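Local coordinates for protein DNA endonuclease I-CeuI (Chlamydomonas eugametos, PDB 2EX5) that cuts double-stranded DNA at a long, degenerate 17-19 bp target as a magnesium-dependent LAGLIDADG homing endonuclease, a homodimer that starts the homing of its own intron, at residues Leu2-Leu8 with Ser115-Leu119; Phe58-Glu62 with Phe85-Arg89; Ser68-Leu72 with Glu194-Asn198; Lys76-Val80 with Ala202-Ala206. The protein carries 1 engineered substitution. All blocks are in the same frame, centred on the assembly; numbering follows the deposited sequence.

Contact 1: Leu2-Leu8 with Ser115-Leu119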
# COMPACT_ATOMS: atom_id res chain seq x y z
N LEU C 2 13.61 -12.57 -2.05
CA LEU C 2 14.60 -11.70 -2.69
C LEU C 2 14.96 -10.43 -1.90
O LEU C 2 14.05 -9.74 -1.38
CB LEU C 2 14.14 -11.38 -4.13
CG LEU C 2 13.74 -12.69 -4.83
CD1 LEU C 2 13.15 -12.40 -6.20
CD2 LEU C 2 14.95 -13.63 -4.96
N LYS C 3 16.28 -10.13 -1.82
CA LYS C 3 16.83 -8.91 -1.21
C LYS C 3 16.61 -7.79 -2.16
O LYS C 3 16.48 -8.03 -3.35
CB LYS C 3 18.37 -9.05 -0.94
CG LYS C 3 18.76 -10.14 0.10
CD LYS C 3 20.31 -10.39 0.27
CE LYS C 3 21.03 -11.17 -0.93
NZ LYS C 3 20.85 -12.67 -0.90
N PRO C 4 16.61 -6.54 -1.67
CA PRO C 4 16.60 -5.38 -2.56
C PRO C 4 17.67 -5.49 -3.63
O PRO C 4 18.83 -5.67 -3.29
CB PRO C 4 16.95 -4.22 -1.61
CG PRO C 4 16.39 -4.66 -0.32
CD PRO C 4 16.67 -6.12 -0.26
N GLY C 5 17.29 -5.40 -4.89
CA GLY C 5 18.23 -5.31 -6.02
C GLY C 5 18.42 -6.62 -6.74
O GLY C 5 19.00 -6.66 -7.82
N GLU C 6 17.93 -7.69 -6.12
CA GLU C 6 17.82 -9.03 -6.71
C GLU C 6 16.66 -9.15 -7.72
O GLU C 6 15.50 -9.02 -7.34
CB GLU C 6 17.54 -10.06 -5.59
CG GLU C 6 18.75 -10.58 -4.84
CD GLU C 6 18.43 -11.86 -4.08
OE1 GLU C 6 18.31 -11.76 -2.87
OE2 GLU C 6 18.27 -12.97 -4.68
N LYS C 7 16.98 -9.42 -8.99
CA LYS C 7 15.98 -9.60 -10.00
C LYS C 7 15.34 -10.97 -9.72
O LYS C 7 15.99 -11.81 -9.17
CB LYS C 7 16.58 -9.54 -11.40
CG LYS C 7 17.02 -8.17 -11.84
CD LYS C 7 16.97 -8.01 -13.36
CE LYS C 7 18.18 -8.62 -14.06
NZ LYS C 7 17.76 -9.36 -15.30
N LEU C 8 14.04 -11.13 -9.99
CA LEU C 8 13.38 -12.43 -9.99
C LEU C 8 14.08 -13.32 -11.05
O LEU C 8 14.28 -12.90 -12.18
CB LEU C 8 11.90 -12.20 -10.36
CG LEU C 8 10.71 -13.14 -10.28
CD1 LEU C 8 10.61 -13.77 -11.55
CD2 LEU C 8 10.78 -14.18 -9.18
N SER C 115 11.07 -4.27 -14.09
CA SER C 115 11.23 -4.12 -12.65
C SER C 115 12.13 -5.26 -12.27
O SER C 115 12.14 -6.23 -12.98
CB SER C 115 9.87 -4.19 -11.91
OG SER C 115 9.36 -5.49 -12.00
N ASN C 116 12.85 -5.12 -11.16
CA ASN C 116 13.62 -6.21 -10.52
C ASN C 116 12.77 -7.44 -10.39
O ASN C 116 13.10 -8.44 -10.98
CB ASN C 116 14.31 -5.77 -9.22
CG ASN C 116 15.41 -4.73 -9.50
OD1 ASN C 116 15.75 -4.50 -10.66
ND2 ASN C 116 15.93 -4.09 -8.47
N ALA C 117 11.63 -7.33 -9.71
CA ALA C 117 10.94 -8.53 -9.16
C ALA C 117 9.48 -8.23 -8.76
O ALA C 117 8.78 -9.03 -8.01
CB ALA C 117 11.79 -9.17 -8.04
N THR C 118 8.95 -7.15 -9.37
CA THR C 118 7.53 -6.93 -9.16
C THR C 118 6.50 -7.62 -10.03
O THR C 118 6.63 -7.76 -11.22
CB THR C 118 7.09 -5.46 -8.92
OG1 THR C 118 6.39 -5.00 -10.03
CG2 THR C 118 8.17 -4.55 -8.55
N LEU C 119 5.38 -7.91 -9.44
CA LEU C 119 4.34 -8.64 -10.16
C LEU C 119 3.10 -7.77 -10.21
O LEU C 119 2.98 -6.98 -9.36
CB LEU C 119 4.06 -9.91 -9.31
CG LEU C 119 4.71 -11.29 -9.64
CD1 LEU C 119 6.08 -11.30 -10.50
CD2 LEU C 119 4.66 -12.36 -8.50
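Asn-116 loses more surface here than any other residue, followed by Ala-117 and Leu-8. Asn-116 meets the N-terminal arm through both its carbonyl O and its side chain. Its carbonyl O accepts a hydrogen bond from Leu-8 N at 3.0 Å, the one hydrogen bond between the segments. The same oxygen lies 3.3 Å from Lys-7 CA, a CA-H...O contact. The side-chain ND2 of Asn-116 packs 3.6 Å from Gly-5 CA. Gly-5 belongs to a type II turn, Lys-3 to Glu-6, closed by Glu-6 N to Lys-3 O at 3.1 Å. Its phi of 101° would press a CB against the preceding carbonyl. The carboxylate of Glu-6 turns back on the turn: its OE1 accepts from Lys-3 N at 2.8 Å.

The contact joins the N-terminal arm, just before helix 10-26, to the start of strand 118-123 in the antiparallel sheet of the LAGLIDADG fold. Asn-116 also packs on a DNA phosphate. Ala-117 points its methyl at the arm. The CB of Ala-117 is 3.8 Å from Leu-8 CB and 4.0 Å from Leu-2 CD1, so both leucines pack on the one methyl group. Leu-2 and Ala-117 also touch His-90 and Val-91. On the loop side, Ser-115 OG accepts from Thr-118 N at 3.1 Å, an ST motif that leads into the strand.

Contact 2: Phe58-Glu62 with Phe85-Arg89. Engineered in segment 85-89: Arg-89 (natural residue Gln). With CA (calcium ion), chain E; nucleotides of chain B; nucleotides of chain A.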
# COMPACT_ATOMS: atom_id res chain seq x y z
N PHE C 58 -5.83 -4.24 1.92
CA PHE C 58 -4.64 -4.31 1.05
C PHE C 58 -4.86 -3.51 -0.27
O PHE C 58 -3.95 -2.91 -0.78
CB PHE C 58 -4.45 -5.77 0.74
CG PHE C 58 -3.28 -6.03 -0.09
CD1 PHE C 58 -2.03 -5.97 0.45
CD2 PHE C 58 -3.42 -6.37 -1.43
CE1 PHE C 58 -0.96 -6.26 -0.30
CE2 PHE C 58 -2.32 -6.60 -2.19
CZ PHE C 58 -1.12 -6.53 -1.62
N LEU C 59 -6.06 -3.65 -0.85
CA LEU C 59 -6.42 -3.08 -2.09
C LEU C 59 -6.58 -1.55 -1.99
O LEU C 59 -6.29 -0.83 -2.99
CB LEU C 59 -7.75 -3.67 -2.56
CG LEU C 59 -7.93 -5.13 -3.01
CD1 LEU C 59 -9.34 -5.20 -3.69
CD2 LEU C 59 -6.79 -5.52 -3.93
N GLU C 60 -7.09 -1.08 -0.85
CA GLU C 60 -7.09 0.34 -0.53
C GLU C 60 -5.67 0.90 -0.64
O GLU C 60 -5.49 1.97 -1.10
CB GLU C 60 -7.72 0.63 0.83
CG GLU C 60 -7.64 2.01 1.37
CD GLU C 60 -8.73 2.90 0.85
OE1 GLU C 60 -8.70 4.12 1.27
OE2 GLU C 60 -9.57 2.41 0.01
N GLY C 61 -4.70 0.07 -0.23
CA GLY C 61 -3.29 0.32 -0.30
C GLY C 61 -2.63 0.20 -1.66
O GLY C 61 -1.85 1.07 -1.96
N GLU C 62 -2.89 -0.86 -2.44
CA GLU C 62 -1.97 -1.30 -3.48
C GLU C 62 -2.65 -1.44 -4.87
O GLU C 62 -2.00 -1.77 -5.87
CB GLU C 62 -1.38 -2.67 -3.10
CG GLU C 62 -0.70 -2.80 -1.73
CD GLU C 62 0.71 -2.34 -1.74
OE1 GLU C 62 0.91 -1.26 -2.29
OE2 GLU C 62 1.64 -3.03 -1.25
N PHE C 85 -8.60 -2.69 -13.67
CA PHE C 85 -8.21 -2.85 -12.26
C PHE C 85 -6.83 -3.49 -12.16
O PHE C 85 -6.61 -4.44 -12.85
CB PHE C 85 -9.24 -3.76 -11.66
CG PHE C 85 -8.86 -4.31 -10.29
CD1 PHE C 85 -8.36 -5.62 -10.15
CD2 PHE C 85 -9.03 -3.55 -9.18
CE1 PHE C 85 -8.00 -6.11 -8.87
CE2 PHE C 85 -8.65 -4.02 -7.91
CZ PHE C 85 -8.16 -5.34 -7.78
N ASN C 86 -5.92 -3.07 -11.28
CA ASN C 86 -4.67 -3.86 -11.16
C ASN C 86 -4.22 -3.73 -9.79
O ASN C 86 -4.65 -2.79 -9.11
CB ASN C 86 -3.48 -3.46 -12.11
CG ASN C 86 -2.93 -2.04 -11.90
OD1 ASN C 86 -2.89 -1.29 -12.83
ND2 ASN C 86 -2.50 -1.69 -10.71
N VAL C 87 -3.29 -4.63 -9.41
CA VAL C 87 -2.65 -4.66 -8.08
C VAL C 87 -1.25 -5.14 -8.25
O VAL C 87 -1.05 -6.23 -8.74
CB VAL C 87 -3.33 -5.68 -7.10
CG1 VAL C 87 -3.11 -5.22 -5.49
CG2 VAL C 87 -4.71 -5.72 -7.39
N THR C 88 -0.31 -4.43 -7.63
CA THR C 88 1.09 -4.51 -7.83
C THR C 88 1.70 -4.87 -6.51
O THR C 88 1.25 -4.47 -5.44
CB THR C 88 1.60 -3.15 -8.32
OG1 THR C 88 0.77 -2.81 -9.43
CG2 THR C 88 3.08 -3.17 -8.70
N ARG C 89 2.67 -5.77 -6.58
CA ARG C 89 3.37 -6.17 -5.36
C ARG C 89 4.66 -6.84 -5.77
O ARG C 89 4.67 -7.61 -6.68
CB ARG C 89 2.49 -7.15 -4.60
CG ARG C 89 2.80 -7.49 -3.16
CD ARG C 89 2.92 -6.34 -2.08
NE ARG C 89 3.44 -6.97 -0.87
CZ ARG C 89 4.74 -7.04 -0.49
NH1 ARG C 89 5.68 -6.38 -1.12
NH2 ARG C 89 5.08 -7.72 0.63
CA CA E . 1.26 0.85 -1.24
P DG B 16 1.17 2.28 -4.14
OP1 DG B 16 1.56 3.48 -4.87
OP2 DG B 16 0.81 2.45 -2.71
O5' DG B 16 0.06 1.41 -4.95
C5' DG B 16 -1.10 1.78 -5.64
C4' DG B 16 -0.81 2.92 -6.67
O4' DG B 16 0.36 2.87 -7.55
C3' DG B 16 -1.90 3.10 -7.64
O3' DG B 16 -2.20 4.58 -7.42
C2' DG B 16 -1.30 2.62 -8.97
C1' DG B 16 0.12 3.13 -8.90
N9 DG B 16 1.10 2.36 -9.77
C8 DG B 16 1.27 0.98 -9.82
N7 DG B 16 2.11 0.57 -10.71
C5 DG B 16 2.57 1.75 -11.29
C6 DG B 16 3.56 1.96 -12.28
O6 DG B 16 4.17 1.02 -12.85
N1 DG B 16 3.75 3.32 -12.66
C2 DG B 16 3.01 4.34 -12.05
N2 DG B 16 3.17 5.65 -12.31
N3 DG B 16 2.18 4.11 -11.07
C4 DG B 16 1.98 2.82 -10.75
P DG B 15 5.65 -3.09 -3.31
OP1 DG B 15 4.98 -2.43 -2.11
OP2 DG B 15 5.96 -4.54 -3.28
O5' DG B 15 4.48 -2.86 -4.39
C5' DG B 15 4.18 -1.82 -5.27
C4' DG B 15 3.91 -0.45 -4.69
O4' DG B 15 4.88 0.16 -5.53
C3' DG B 15 2.52 0.13 -5.03
O3' DG B 15 2.40 1.20 -4.15
C2' DG B 15 2.67 0.44 -6.47
C1' DG B 15 4.14 0.89 -6.44
N9 DG B 15 4.91 0.89 -7.67
C8 DG B 15 5.54 -0.19 -8.26
N7 DG B 15 6.15 0.10 -9.35
C5 DG B 15 5.94 1.51 -9.46
C6 DG B 15 6.41 2.37 -10.42
O6 DG B 15 7.12 2.00 -11.32
N1 DG B 15 6.07 3.70 -10.31
C2 DG B 15 5.30 4.13 -9.27
N2 DG B 15 5.11 5.45 -9.28
N3 DG B 15 4.83 3.35 -8.27
C4 DG B 15 5.19 2.02 -8.44
P DG A 16 4.27 1.58 -0.35
OP1 DG A 16 5.56 1.76 -1.05
OP2 DG A 16 3.37 0.34 -0.71
O5' DG A 16 4.37 1.84 1.25
C5' DG A 16 5.27 1.21 2.28
C4' DG A 16 6.81 1.35 2.01
O4' DG A 16 7.21 2.65 1.52
C3' DG A 16 7.82 1.02 3.14
O3' DG A 16 8.70 0.08 2.57
C2' DG A 16 8.55 2.36 3.48
C1' DG A 16 8.45 3.05 2.14
N9 DG A 16 8.50 4.47 2.37
C8 DG A 16 7.53 5.25 2.94
N7 DG A 16 7.86 6.49 3.04
C5 DG A 16 9.13 6.55 2.49
C6 DG A 16 10.02 7.63 2.34
O6 DG A 16 9.86 8.84 2.65
N1 DG A 16 11.22 7.21 1.77
C2 DG A 16 11.57 5.98 1.42
N2 DG A 16 12.82 5.84 0.91
N3 DG A 16 10.75 4.95 1.54
C4 DG A 16 9.55 5.30 2.10
O HOH W 1 -1.38 -0.97 -8.70
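This contact lies at the active site, where the end of the LAGLIDADG helix 49-62 meets DNA-binding strand 79-90. The two short axes cross at 86° and come within 8.5 Å. Glu-62 OE1 binds the calcium ion at 2.4 Å. OP2 of DG16 of chain A and OP2 of DG16 of chain B each bind the ion at 2.2 Å. Glu-62 of the second subunit binds the same ion. Calcium here occupies a site consistent with that of the magnesium cofactor.

Val-87 points at the helix and packs against three of its residues. Its CG1 is 3.7 Å from Phe-58 CE2, 4.0 Å from Leu-59 CD2 and 3.9 Å from Glu-62 CB. Leu-59 CD2 also meets the edge of the Phe-85 ring, 4.1 Å from CZ. Water 1 donates to Glu-62 O at 3.0 Å and hydrogen-bonds Thr-88 OG1 at 2.9 Å.

Arg-89 is an engineered residue, glutamine in nature. Its NH1 donates to OP2 of DG15 of chain B at 2.9 Å. Its CD lies 3.6 Å from Glu-62 OE2. An acidic residue at the helix end, packed against a DNA-binding sheet and sharing metal with its dimer mate, is characteristic of LAGLIDADG endonucleases.

Contact 3: Ser68-Leu72 with Glu194-Asn198. With nucleotides of chain B.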
# COMPACT_ATOMS: atom_id res chain seq x y z
N SER C 68 -8.05 4.70 -18.94
CA SER C 68 -7.17 5.26 -19.90
C SER C 68 -7.87 5.72 -21.20
O SER C 68 -8.86 5.10 -21.63
CB SER C 68 -6.06 4.26 -20.11
OG SER C 68 -5.39 4.65 -21.27
N THR C 69 -7.40 6.82 -21.82
CA THR C 69 -8.02 7.30 -23.03
C THR C 69 -6.96 7.49 -24.05
O THR C 69 -6.05 8.28 -23.86
CB THR C 69 -8.84 8.60 -22.82
OG1 THR C 69 -9.97 8.29 -22.03
CG2 THR C 69 -9.40 9.15 -24.18
N LYS C 70 -7.09 6.76 -25.17
CA LYS C 70 -5.96 6.56 -26.08
C LYS C 70 -6.40 6.45 -27.51
O LYS C 70 -7.52 6.07 -27.82
CB LYS C 70 -5.19 5.30 -25.67
CG LYS C 70 -6.20 4.16 -25.57
CD LYS C 70 -5.57 2.78 -25.42
CE LYS C 70 -5.03 2.50 -24.05
NZ LYS C 70 -4.89 1.02 -24.15
N LYS C 71 -5.51 6.84 -28.42
CA LYS C 71 -5.88 6.83 -29.83
C LYS C 71 -5.95 5.37 -30.28
O LYS C 71 -5.04 4.56 -29.97
CB LYS C 71 -4.84 7.58 -30.68
CG LYS C 71 -5.11 9.06 -30.81
CD LYS C 71 -3.91 9.72 -31.42
CE LYS C 71 -3.04 10.34 -30.31
NZ LYS C 71 -3.87 10.86 -29.13
N LEU C 72 -7.02 5.06 -31.01
CA LEU C 72 -7.12 3.85 -31.75
C LEU C 72 -7.72 4.18 -33.11
O LEU C 72 -8.93 4.39 -33.20
CB LEU C 72 -8.04 2.92 -31.01
CG LEU C 72 -7.74 1.44 -31.15
CD1 LEU C 72 -8.73 0.58 -30.33
CD2 LEU C 72 -7.77 1.10 -32.61
N GLU C 194 1.07 10.95 -21.88
CA GLU C 194 -0.37 11.06 -21.82
C GLU C 194 -0.94 11.03 -23.22
O GLU C 194 -0.28 11.48 -24.16
CB GLU C 194 -0.79 12.35 -21.08
CG GLU C 194 -0.43 13.66 -21.88
CD GLU C 194 -0.75 14.89 -21.04
OE1 GLU C 194 -1.53 14.76 -20.06
OE2 GLU C 194 -0.16 15.96 -21.32
N GLY C 195 -2.12 10.41 -23.38
CA GLY C 195 -2.70 10.28 -24.69
C GLY C 195 -3.36 11.64 -25.07
O GLY C 195 -3.27 12.03 -26.23
N PHE C 196 -4.08 12.30 -24.11
CA PHE C 196 -4.64 13.69 -24.26
C PHE C 196 -4.24 14.67 -23.15
O PHE C 196 -4.30 14.34 -21.92
CB PHE C 196 -6.15 13.75 -24.55
CG PHE C 196 -6.53 12.95 -25.77
CD1 PHE C 196 -6.82 11.56 -25.68
CD2 PHE C 196 -6.55 13.54 -27.05
CE1 PHE C 196 -7.11 10.82 -26.77
CE2 PHE C 196 -6.85 12.79 -28.20
CZ PHE C 196 -7.13 11.40 -28.08
N PRO C 197 -3.82 15.91 -23.58
CA PRO C 197 -3.40 16.98 -22.67
C PRO C 197 -4.44 17.27 -21.63
O PRO C 197 -4.07 17.63 -20.52
CB PRO C 197 -3.36 18.25 -23.59
CG PRO C 197 -3.33 17.80 -24.90
CD PRO C 197 -3.76 16.34 -24.98
N ASN C 198 -5.71 17.25 -22.05
CA ASN C 198 -6.78 17.72 -21.24
C ASN C 198 -8.07 17.31 -21.80
O ASN C 198 -8.10 16.70 -22.83
CB ASN C 198 -6.76 19.28 -21.01
CG ASN C 198 -7.13 20.13 -22.29
OD1 ASN C 198 -7.18 19.65 -23.44
ND2 ASN C 198 -7.38 21.45 -22.03
P DC B 19 -3.11 7.63 -20.69
OP1 DC B 19 -2.88 9.08 -20.94
OP2 DC B 19 -4.57 7.25 -20.86
O5' DC B 19 -2.16 6.75 -21.56
C5' DC B 19 -0.77 6.89 -21.43
C4' DC B 19 -0.15 6.12 -22.61
O4' DC B 19 -0.02 4.73 -22.21
C3' DC B 19 -1.00 6.08 -23.86
O3' DC B 19 -0.05 6.41 -24.90
C2' DC B 19 -1.55 4.62 -23.93
C1' DC B 19 -0.53 3.81 -23.11
N1 DC B 19 -1.11 2.67 -22.21
C2 DC B 19 -0.59 1.41 -22.36
O2 DC B 19 0.27 1.21 -23.26
N3 DC B 19 -1.11 0.39 -21.60
C4 DC B 19 -2.09 0.56 -20.73
N4 DC B 19 -2.48 -0.53 -20.03
C5 DC B 19 -2.62 1.85 -20.54
C6 DC B 19 -2.12 2.84 -21.31
P DG B 20 -0.25 6.08 -26.46
OP1 DG B 20 0.85 6.85 -27.09
OP2 DG B 20 -1.62 6.21 -27.00
O5' DG B 20 0.30 4.57 -26.67
C5' DG B 20 1.66 4.06 -26.43
C4' DG B 20 1.69 2.81 -27.29
O4' DG B 20 1.22 1.61 -26.58
C3' DG B 20 0.86 2.96 -28.60
O3' DG B 20 1.77 2.80 -29.68
C2' DG B 20 -0.18 1.86 -28.59
C1' DG B 20 0.21 0.97 -27.41
N9 DG B 20 -0.83 0.61 -26.45
C8 DG B 20 -1.78 1.43 -25.92
N7 DG B 20 -2.51 0.78 -25.05
C5 DG B 20 -2.03 -0.52 -25.04
C6 DG B 20 -2.49 -1.64 -24.32
O6 DG B 20 -3.40 -1.67 -23.49
N1 DG B 20 -1.78 -2.77 -24.59
C2 DG B 20 -0.76 -2.80 -25.46
N2 DG B 20 -0.18 -4.02 -25.58
N3 DG B 20 -0.34 -1.74 -26.19
C4 DG B 20 -1.01 -0.64 -25.89
O HOH W 2 -5.07 10.46 -21.84
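Segment 68-72 is mostly extended, on strand 63-71, and segment 194-198 is a loop that leads into helix 199-206. Their backbones come nearest at Lys-70 and Gly-195, with CA atoms 5.1 Å apart. The strand is an outer one, within this chain, of the DNA-binding antiparallel sheet of the LAGLIDADG fold. Gly-195 fits closely: a CB there would clash with Thr-69 O.

The two backbones share the phosphate of DC19 of chain B. Thr-69 N donates to its OP2 at 3.0 Å, and Gly-195 N donates to its OP1 at 2.9 Å. Ser-68 OG donates a second hydrogen bond to this OP2 at 2.8 Å. Water 2 accepts from Phe-196 N at 3.1 Å and lies 3.1 Å from Thr-69 O and 2.7 Å from OP1 of DC19.

Lys-70 turns away from the loop and reads a base: its NZ donates to N7 of DG20 of chain B at 2.6 Å. Phe-196 packs beside the strand, its CE1 3.8 Å from Thr-69 CG2, and also meets Trp-182 and Phe-205. Lys-71 swings over this ring. Its NZ gives a weak hydrogen bond to Gly-195 O at 3.2 Å and a cation-pi contact 3.9 Å from the centroid of the Phe-196 ring.

Contact 4: Lys76-Val80 with Ala202-Ala206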
# COMPACT_ATOMS: atom_id res chain seq x y z
N LYS C 76 -14.65 3.61 -33.95
CA LYS C 76 -15.68 4.57 -34.39
C LYS C 76 -15.29 6.08 -34.31
O LYS C 76 -15.73 6.87 -35.19
CB LYS C 76 -17.00 4.33 -33.65
CG LYS C 76 -18.10 5.18 -34.21
CD LYS C 76 -19.39 4.47 -34.18
CE LYS C 76 -20.50 5.43 -34.45
NZ LYS C 76 -21.80 4.77 -34.02
N PHE C 77 -14.56 6.47 -33.25
CA PHE C 77 -14.15 7.88 -33.04
C PHE C 77 -12.65 8.13 -32.94
O PHE C 77 -12.23 9.29 -32.73
CB PHE C 77 -14.87 8.51 -31.89
CG PHE C 77 -16.39 8.40 -32.01
CD1 PHE C 77 -17.13 7.61 -31.12
CD2 PHE C 77 -17.08 9.05 -33.03
CE1 PHE C 77 -18.50 7.51 -31.20
CE2 PHE C 77 -18.48 8.95 -33.14
CZ PHE C 77 -19.18 8.18 -32.21
N GLY C 78 -11.84 7.08 -33.12
CA GLY C 78 -10.37 7.28 -33.21
C GLY C 78 -9.70 7.21 -31.87
O GLY C 78 -8.50 7.27 -31.76
N LEU C 79 -10.52 7.03 -30.85
CA LEU C 79 -10.01 6.92 -29.51
C LEU C 79 -10.82 5.91 -28.69
O LEU C 79 -11.97 5.65 -28.96
CB LEU C 79 -9.89 8.30 -28.84
CG LEU C 79 -11.08 8.95 -28.17
CD1 LEU C 79 -10.70 10.48 -27.76
CD2 LEU C 79 -12.20 8.95 -29.11
N VAL C 80 -10.21 5.32 -27.69
CA VAL C 80 -10.97 4.33 -26.86
C VAL C 80 -10.76 4.74 -25.40
O VAL C 80 -9.69 5.22 -25.07
CB VAL C 80 -10.49 2.87 -27.05
CG1 VAL C 80 -8.93 2.80 -26.89
CG2 VAL C 80 -11.18 1.89 -25.99
N ALA C 202 -9.61 16.14 -26.08
CA ALA C 202 -10.16 14.78 -26.30
C ALA C 202 -11.54 14.84 -26.91
O ALA C 202 -11.88 14.07 -27.87
CB ALA C 202 -10.16 13.96 -25.00
N GLN C 203 -12.38 15.74 -26.37
CA GLN C 203 -13.61 16.06 -27.05
C GLN C 203 -13.41 16.60 -28.50
O GLN C 203 -14.24 16.28 -29.33
CB GLN C 203 -14.40 17.07 -26.21
CG GLN C 203 -14.78 16.59 -24.81
CD GLN C 203 -15.17 17.73 -23.88
OE1 GLN C 203 -14.55 18.79 -23.86
NE2 GLN C 203 -16.18 17.50 -23.11
N ASP C 204 -12.33 17.35 -28.80
CA ASP C 204 -12.12 17.96 -30.13
C ASP C 204 -11.74 16.84 -31.09
O ASP C 204 -12.14 16.82 -32.24
CB ASP C 204 -10.90 18.98 -30.20
CG ASP C 204 -11.12 20.37 -29.52
OD1 ASP C 204 -12.29 20.72 -29.14
OD2 ASP C 204 -10.07 21.10 -29.31
N PHE C 205 -10.84 15.99 -30.64
CA PHE C 205 -10.38 14.87 -31.47
C PHE C 205 -11.53 13.92 -31.86
O PHE C 205 -11.65 13.47 -32.99
CB PHE C 205 -9.25 14.12 -30.72
CG PHE C 205 -8.64 13.00 -31.52
CD1 PHE C 205 -7.57 13.24 -32.34
CD2 PHE C 205 -9.20 11.73 -31.49
CE1 PHE C 205 -7.04 12.22 -33.09
CE2 PHE C 205 -8.68 10.71 -32.24
CZ PHE C 205 -7.60 10.95 -33.02
N ALA C 206 -12.40 13.67 -30.90
CA ALA C 206 -13.53 12.80 -31.14
C ALA C 206 -14.42 13.48 -32.16
O ALA C 206 -14.95 12.83 -33.10
CB ALA C 206 -14.27 12.54 -29.83
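The C-terminal helix 199-206 packs here against the hairpin turn between strands 63-71 and 79-90 of the LAGLIDADG sheet. No hydrogen bond crosses; shape does the work. Leu-79 is the main bump on the strand side and points at the helix. It fits against Ala-202, Phe-205 and Ala-206. Its CD2 lies 4.2 Å from Ala-206 CB, and its CD1 lies 4.2 Å from Phe-205 CD2 and 3.8 Å from Ala-202 O. The two alanines are small, so the helix leaves room for the leucine.

The bump in the other direction is the Phe-205 ring. Its CE2 sits in the notch left at Gly-78, which has no side chain; a CB there would sit 3.0 Å from Phe-205 CE2 and clash. Positive phi at Gly-78 (91°) would also jam a CB against the carbonyl before it. The ring meets Phe-196 and makes a cation-pi contact with Lys-71. Phe-77 packs its backbone near Ala-206: the two CA atoms are 5.3 Å apart, the closest CA pair of the two segments. Its ring goes on to Leu-171 and Leu-174 of helix 171-185. Beside this notch, Gly-78 O lies near the plane of the Phe-205 ring, 3.5 Å from CE2.

How the contacts relate
From the N terminus, contact 1 opens first, at 2-8, and its loop closes at 115-119. Contact 2 starts and ends within that loop, joining helix 49-62 to strand 79-90. Contacts 3 and 4 open there too, at 68-72 and 76-80, but close near the C terminus, at 194-198 and 202-206. They therefore cross contact 1, contact 2 and each other. All four reach one antiparallel sheet. Contact 1 meets contact 2 where Leu-119 N lies 2.9 Å from Arg-89 O, a probable hydrogen bond. Contacts 3 and 4 are neighbours, with Leu-72 N 2.8 Å from Gly-78 O. The N-terminal arm and metal-binding helix thus meet adjoining strands, with the C-terminal region well away from contact 1.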